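Local atomic coordinates of mnemiopsin 1 (Mnemiopsis leidyi, PDB entry 5VP3), a protein that probably emits blue light when calcium ions bind its EF-hand loops and trigger oxidative decarboxylation of a bound coelenterazine peroxide, as in other calcium-regulated photoproteins. Residues Met57-Ala69 against Glu147-Gln159. Sequence-based numbering, arbitrary orientation.
Sequences MYWPDRMRQLVNA and ELKTMMKAFDVPQ. With CD (cadmium ion), chain C.
Arg62 reaches from the exiting helix of one EF-hand to Asp156, just past the exiting helix of another, and the pairing shows how a residue of a Schellman motif, which ends helix 145-154, can be gripped by a neighbouring helix. The grip is an end-on salt bridge with two hydrogen bonds to one carboxylate oxygen: Asp156 OD1 lies 3.0 Å from Arg62 NH1 and 3.2 Å from Arg62 NH2, approached from the same face of the carboxylate plane through bent bonds, with guanidinium and carboxylate planes 62° apart. The oxygen of Ala154 sits over the centre of one guanidinium face, 3.5 Å from Arg62 CZ, where the positive charge would favour it. A leucine in place of Arg62 would probably leave Asp156 without its cationic mate and Ala154 O without the charged plane beneath it.

Ala154 O also meets the edge of the Trp59 indole, 3.0 Å from Trp59 CE3, and Asp156 OD2 lies farther along that edge. Phe155 runs nearly parallel to the indole but is slid aside, touching Trp59 chiefly through CE1 on CB. Nearer the metal the contact becomes apolar. Ala154 CB packs against the Met63 backbone and, at 3.8 Å, against Leu66 CD1, while Leu66 CD2 lies by Lys153 CE, the last methylene before the ammonium. Met63 SD reaches Met151 CA because chi1 of -177° swings CG away from the backbone N and the chain then bends at chi2, which also sets CE beside Thr150 CG2.

Behind this layer, Tyr131 of helix 123-135 touches Pro60 and Phe155, and Phe43 meets the Trp59 ring. At the far end, Glu147 joins Asp136, Asp140 and Thr142 round cadmium, presumably occupying a calcium site. Asp156, at positive phi, is the C-prime residue of the Schellman motif, which Val157 N closes on Met152 O at 2.9 Å.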
# COMPACT_ATOMS: atom_id res chain seq x y z
N MET A 57 -8.58 -2.97 -6.97
CA MET A 57 -9.62 -2.06 -6.52
C MET A 57 -10.78 -2.75 -5.81
O MET A 57 -11.62 -2.07 -5.22
CB MET A 57 -10.14 -1.26 -7.72
CG MET A 57 -9.06 -0.38 -8.32
SD MET A 57 -8.29 0.75 -7.12
CE MET A 57 -9.77 1.43 -6.39
N TYR A 58 -10.82 -4.08 -5.82
CA TYR A 58 -11.83 -4.81 -5.06
C TYR A 58 -11.72 -4.50 -3.56
O TYR A 58 -12.73 -4.47 -2.84
CB TYR A 58 -11.68 -6.30 -5.36
CG TYR A 58 -12.41 -7.27 -4.47
CD1 TYR A 58 -13.68 -7.70 -4.76
CD2 TYR A 58 -11.79 -7.81 -3.36
CE1 TYR A 58 -14.34 -8.61 -3.95
CE2 TYR A 58 -12.43 -8.73 -2.56
CZ TYR A 58 -13.70 -9.12 -2.86
OH TYR A 58 -14.35 -10.02 -2.06
N TRP A 59 -10.54 -4.20 -3.09
CA TRP A 59 -10.34 -4.11 -1.65
C TRP A 59 -10.80 -2.76 -1.11
O TRP A 59 -11.57 -2.72 -0.13
CB TRP A 59 -8.88 -4.41 -1.33
CG TRP A 59 -8.58 -5.82 -1.76
CD1 TRP A 59 -7.94 -6.19 -2.89
CD2 TRP A 59 -8.97 -7.04 -1.10
NE1 TRP A 59 -7.90 -7.56 -2.99
CE2 TRP A 59 -8.53 -8.10 -1.91
CE3 TRP A 59 -9.67 -7.33 0.07
CZ2 TRP A 59 -8.72 -9.43 -1.56
CZ3 TRP A 59 -9.88 -8.65 0.41
CH2 TRP A 59 -9.38 -9.69 -0.41
N PRO A 60 -10.36 -1.63 -1.69
CA PRO A 60 -10.92 -0.35 -1.26
C PRO A 60 -12.39 -0.27 -1.49
O PRO A 60 -13.11 0.36 -0.71
CB PRO A 60 -10.17 0.68 -2.11
CG PRO A 60 -9.56 -0.11 -3.26
CD PRO A 60 -9.28 -1.45 -2.68
N ASP A 61 -12.89 -0.91 -2.55
CA ASP A 61 -14.33 -0.89 -2.75
C ASP A 61 -15.03 -1.64 -1.62
O ASP A 61 -16.12 -1.24 -1.20
CB ASP A 61 -14.69 -1.46 -4.13
CG ASP A 61 -16.19 -1.43 -4.39
OD1 ASP A 61 -16.74 -0.33 -4.65
OD2 ASP A 61 -16.80 -2.52 -4.31
N ARG A 62 -14.43 -2.73 -1.10
CA ARG A 62 -15.03 -3.39 0.07
C ARG A 62 -14.94 -2.50 1.31
O ARG A 62 -15.85 -2.48 2.16
CB ARG A 62 -14.35 -4.74 0.32
CG ARG A 62 -14.92 -5.86 -0.54
CD ARG A 62 -14.31 -7.20 -0.18
NE ARG A 62 -14.59 -7.58 1.21
CZ ARG A 62 -14.04 -8.62 1.83
NH1 ARG A 62 -13.19 -9.41 1.19
NH2 ARG A 62 -14.36 -8.89 3.10
N MET A 63 -13.85 -1.74 1.44
CA MET A 63 -13.75 -0.80 2.54
C MET A 63 -14.92 0.17 2.48
O MET A 63 -15.64 0.35 3.48
CB MET A 63 -12.39 -0.08 2.45
CG MET A 63 -12.08 0.89 3.55
SD MET A 63 -11.88 -0.04 5.08
CE MET A 63 -12.81 0.99 6.20
N ARG A 64 -15.18 0.73 1.29
CA ARG A 64 -16.29 1.66 1.08
C ARG A 64 -17.62 1.07 1.54
O ARG A 64 -18.44 1.77 2.14
CB ARG A 64 -16.37 2.01 -0.42
CG ARG A 64 -17.53 2.88 -0.83
CD ARG A 64 -17.54 3.13 -2.33
NE ARG A 64 -17.99 1.98 -3.09
CZ ARG A 64 -19.27 1.66 -3.28
NH1 ARG A 64 -20.24 2.41 -2.81
NH2 ARG A 64 -19.58 0.56 -3.97
N GLN A 65 -17.83 -0.23 1.29
CA GLN A 65 -19.10 -0.84 1.63
C GLN A 65 -19.33 -0.86 3.13
O GLN A 65 -20.48 -0.77 3.57
CB GLN A 65 -19.16 -2.26 1.11
CG GLN A 65 -19.13 -2.38 -0.42
CD GLN A 65 -19.06 -3.82 -0.90
OE1 GLN A 65 -19.75 -4.69 -0.35
NE2 GLN A 65 -18.22 -4.10 -1.92
N LEU A 66 -18.26 -0.98 3.92
CA LEU A 66 -18.36 -1.20 5.35
C LEU A 66 -18.45 0.08 6.16
O LEU A 66 -18.58 0.01 7.37
CB LEU A 66 -17.17 -1.98 5.85
CG LEU A 66 -17.17 -3.42 5.37
CD1 LEU A 66 -15.83 -3.97 5.59
CD2 LEU A 66 -18.17 -4.25 6.12
N VAL A 67 -18.35 1.24 5.53
CA VAL A 67 -18.42 2.51 6.22
C VAL A 67 -19.41 3.36 5.45
O VAL A 67 -19.97 2.92 4.46
CB VAL A 67 -17.05 3.20 6.34
CG1 VAL A 67 -16.03 2.29 7.03
CG2 VAL A 67 -16.53 3.63 4.98
N ASN A 68 -19.59 4.60 5.90
CA ASN A 68 -20.43 5.56 5.18
C ASN A 68 -19.60 6.83 4.97
O ASN A 68 -19.81 7.87 5.60
CB ASN A 68 -21.74 5.80 5.91
CG ASN A 68 -22.70 4.64 5.76
OD1 ASN A 68 -23.13 4.32 4.65
ND2 ASN A 68 -23.01 3.97 6.86
N ALA A 69 -18.67 6.74 4.04
CA ALA A 69 -17.74 7.82 3.78
C ALA A 69 -18.35 8.76 2.77
O ALA A 69 -19.26 8.41 2.02
CB ALA A 69 -16.41 7.27 3.26
N GLU A 147 -12.59 1.29 14.13
CA GLU A 147 -12.38 1.74 12.75
C GLU A 147 -11.26 0.96 12.08
O GLU A 147 -11.36 0.67 10.88
CB GLU A 147 -12.16 3.26 12.75
CG GLU A 147 -13.48 3.97 13.08
CD GLU A 147 -13.35 5.48 13.32
OE1 GLU A 147 -14.35 6.20 13.21
OE2 GLU A 147 -12.26 5.96 13.63
N LEU A 148 -10.22 0.55 12.81
CA LEU A 148 -9.14 -0.18 12.15
C LEU A 148 -9.53 -1.63 11.89
O LEU A 148 -9.15 -2.20 10.86
CB LEU A 148 -7.84 -0.13 12.96
CG LEU A 148 -6.65 -0.82 12.29
CD1 LEU A 148 -6.19 -0.01 11.03
CD2 LEU A 148 -5.51 -1.03 13.27
N LYS A 149 -10.29 -2.23 12.81
CA LYS A 149 -10.83 -3.56 12.61
C LYS A 149 -11.66 -3.63 11.33
O LYS A 149 -11.60 -4.61 10.58
CB LYS A 149 -11.68 -3.98 13.82
CG LYS A 149 -10.90 -4.37 15.09
CD LYS A 149 -11.82 -4.36 16.34
CE LYS A 149 -12.58 -5.67 16.54
NZ LYS A 149 -13.51 -5.58 17.70
N THR A 150 -12.50 -2.63 11.09
CA THR A 150 -13.25 -2.62 9.85
C THR A 150 -12.32 -2.76 8.67
O THR A 150 -12.59 -3.54 7.76
CB THR A 150 -14.07 -1.35 9.78
OG1 THR A 150 -14.95 -1.35 10.92
CG2 THR A 150 -14.87 -1.31 8.50
N MET A 151 -11.18 -2.06 8.71
CA MET A 151 -10.23 -2.19 7.62
C MET A 151 -9.69 -3.60 7.51
O MET A 151 -9.41 -4.09 6.40
CB MET A 151 -9.06 -1.22 7.80
CG MET A 151 -8.18 -1.17 6.55
SD MET A 151 -6.64 -0.22 6.67
CE MET A 151 -5.55 -1.41 7.39
N MET A 152 -9.47 -4.25 8.65
CA MET A 152 -9.01 -5.64 8.61
C MET A 152 -10.06 -6.53 7.96
O MET A 152 -9.74 -7.38 7.12
CB MET A 152 -8.72 -6.12 10.03
CG MET A 152 -7.67 -5.30 10.77
SD MET A 152 -6.17 -5.34 9.78
CE MET A 152 -5.11 -4.14 10.58
N LYS A 153 -11.32 -6.33 8.32
CA LYS A 153 -12.39 -7.13 7.76
C LYS A 153 -12.47 -6.96 6.25
O LYS A 153 -12.57 -7.94 5.51
CB LYS A 153 -13.70 -6.73 8.42
CG LYS A 153 -14.96 -7.27 7.80
CD LYS A 153 -16.13 -7.02 8.74
CE LYS A 153 -17.47 -7.33 8.07
NZ LYS A 153 -18.60 -7.18 9.03
N ALA A 154 -12.40 -5.71 5.77
CA ALA A 154 -12.40 -5.46 4.34
C ALA A 154 -11.24 -6.14 3.64
O ALA A 154 -11.35 -6.52 2.47
CB ALA A 154 -12.34 -3.96 4.07
N PHE A 155 -10.12 -6.31 4.33
CA PHE A 155 -8.96 -6.93 3.71
C PHE A 155 -8.81 -8.41 4.01
O PHE A 155 -7.76 -8.98 3.71
CB PHE A 155 -7.69 -6.21 4.13
CG PHE A 155 -7.40 -5.01 3.32
CD1 PHE A 155 -6.89 -5.14 2.04
CD2 PHE A 155 -7.66 -3.77 3.83
CE1 PHE A 155 -6.62 -4.03 1.29
CE2 PHE A 155 -7.39 -2.65 3.10
CZ PHE A 155 -6.87 -2.78 1.82
N ASP A 156 -9.81 -9.06 4.60
CA ASP A 156 -9.69 -10.48 4.94
C ASP A 156 -8.48 -10.73 5.84
O ASP A 156 -7.79 -11.74 5.72
CB ASP A 156 -9.57 -11.36 3.69
CG ASP A 156 -10.87 -11.50 2.95
OD1 ASP A 156 -11.89 -10.96 3.46
OD2 ASP A 156 -10.87 -12.15 1.88
N VAL A 157 -8.20 -9.77 6.72
CA VAL A 157 -7.27 -9.99 7.82
C VAL A 157 -8.14 -10.25 9.04
O VAL A 157 -9.21 -9.62 9.18
CB VAL A 157 -6.33 -8.78 8.03
CG1 VAL A 157 -5.35 -9.06 9.14
CG2 VAL A 157 -5.59 -8.44 6.74
N PRO A 158 -7.76 -11.17 9.93
CA PRO A 158 -8.58 -11.42 11.13
C PRO A 158 -8.61 -10.18 12.01
O PRO A 158 -7.59 -9.55 12.26
CB PRO A 158 -7.86 -12.58 11.82
CG PRO A 158 -6.90 -13.11 10.80
CD PRO A 158 -6.54 -11.98 9.93
N GLN A 159 -9.81 -9.85 12.50
CA GLN A 159 -10.02 -8.57 13.17
C GLN A 159 -9.15 -8.43 14.42
O GLN A 159 -8.95 -7.30 14.90
CB GLN A 159 -11.50 -8.40 13.51
CG GLN A 159 -12.35 -8.31 12.26
CD GLN A 159 -13.74 -7.72 12.49
OE1 GLN A 159 -13.98 -6.98 13.44
NE2 GLN A 159 -14.66 -8.03 11.58
CD CD C . -12.97 8.00 14.11
O HOH W 1 -12.96 7.25 16.71